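Local coordinates for protein type I site-specific restriction-modification system, R (Restriction) subunit (Vibrio vulnificus, PDB 3H1T) that probably acts as the ATP-dependent, DNA-binding motor and restriction subunit of a type I restriction-modification enzyme, this fragment holding the N-terminal part and the helicase-like domains, at residues 93-96 / 97-100. Numbering follows the deposited sequence.
Sequences AKPE and NSPV
P95 and S98 close a type I beta turn at the surface, in the loop that leads from strand 86-93 to helix 104-114. The turn follows an E-A-K sequence, E92 to K94, which with D77 is consistent with the PD-(D/E)XK nuclease motif expected near the N-terminus of HsdR subunits.

Two hydrogen bonds hold the turn, and both end on P95 O. The backbone bond from S98 N to P95 O measures 3.0 Å, its donor lying 44° out of the carbonyl plane. The second, from S98 OG to P95 O at 2.8 Å, lies in that plane and uses a lone pair. With chi1 at 52°, between backbone N and carbonyl carbon, OG is turned back to the start of the turn.

The same hydroxyl makes van der Waals contacts with carbons of P95 and K94. S98 OG lies over one face of the P95 ring, 3.3 Å from CG and 3.4 Å from CD. K94 CB reaches S98 OG at 3.5 Å, while the lysine chain bends away toward a long, weak ion pair with E92.

At the turn's corner the side chains of E96 and N97 cross at about a right angle, their carboxylate and amide planes 81° apart. E96 OE2 accepts a hydrogen bond from L24 N, and N97 ND2 makes a weak one to L24 O. The amide also packs against the proline, N97 ND2 lying 3.8 Å from P95 CB.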
# COMPACT_ATOMS: atom_id res chain seq x y z
N ALA A 93 -25.95 -12.44 7.28
CA ALA A 93 -27.04 -13.32 7.65
C ALA A 93 -27.13 -13.39 9.16
O ALA A 93 -26.16 -13.14 9.86
CB ALA A 93 -26.82 -14.72 7.06
N LYS A 94 -28.32 -13.71 9.66
CA LYS A 94 -28.54 -13.82 11.08
C LYS A 94 -29.52 -14.95 11.26
O LYS A 94 -30.20 -15.35 10.31
CB LYS A 94 -29.10 -12.51 11.64
CG LYS A 94 -28.05 -11.41 11.82
CD LYS A 94 -27.08 -11.74 12.96
CE LYS A 94 -25.80 -10.89 12.93
NZ LYS A 94 -26.01 -9.42 13.13
N PRO A 95 -29.61 -15.52 12.47
CA PRO A 95 -30.57 -16.62 12.68
C PRO A 95 -32.02 -16.18 12.42
O PRO A 95 -32.37 -15.03 12.67
CB PRO A 95 -30.32 -17.00 14.14
CG PRO A 95 -29.82 -15.72 14.75
CD PRO A 95 -28.88 -15.20 13.71
N GLU A 96 -32.87 -17.08 11.93
CA GLU A 96 -34.26 -16.72 11.63
C GLU A 96 -35.04 -16.03 12.74
O GLU A 96 -35.89 -15.19 12.47
CB GLU A 96 -35.06 -17.94 11.14
CG GLU A 96 -34.81 -19.23 11.88
CD GLU A 96 -36.08 -20.06 12.04
OE1 GLU A 96 -36.92 -20.07 11.11
OE2 GLU A 96 -36.23 -20.71 13.10
N ASN A 97 -34.73 -16.35 13.99
CA ASN A 97 -35.42 -15.75 15.13
C ASN A 97 -35.07 -14.29 15.44
O ASN A 97 -35.76 -13.64 16.23
CB ASN A 97 -35.18 -16.59 16.38
CG ASN A 97 -33.86 -17.35 16.32
OD1 ASN A 97 -32.98 -17.18 17.17
ND2 ASN A 97 -33.72 -18.21 15.31
N SER A 98 -34.01 -13.77 14.84
CA SER A 98 -33.61 -12.39 15.09
C SER A 98 -34.08 -11.39 14.03
O SER A 98 -34.22 -11.73 12.85
CB SER A 98 -32.09 -12.30 15.25
OG SER A 98 -31.41 -12.92 14.17
N PRO A 99 -34.33 -10.14 14.43
CA PRO A 99 -34.78 -9.05 13.56
C PRO A 99 -33.80 -8.73 12.42
O PRO A 99 -32.59 -8.76 12.63
CB PRO A 99 -34.94 -7.88 14.55
CG PRO A 99 -33.96 -8.23 15.66
CD PRO A 99 -34.20 -9.70 15.83
N VAL A 100 -34.31 -8.43 11.22
CA VAL A 100 -33.42 -8.13 10.09
C VAL A 100 -32.57 -6.88 10.23
O VAL A 100 -31.38 -6.92 9.95
CB VAL A 100 -34.19 -7.97 8.76
CG1 VAL A 100 -34.16 -9.27 7.99
CG2 VAL A 100 -35.61 -7.52 9.02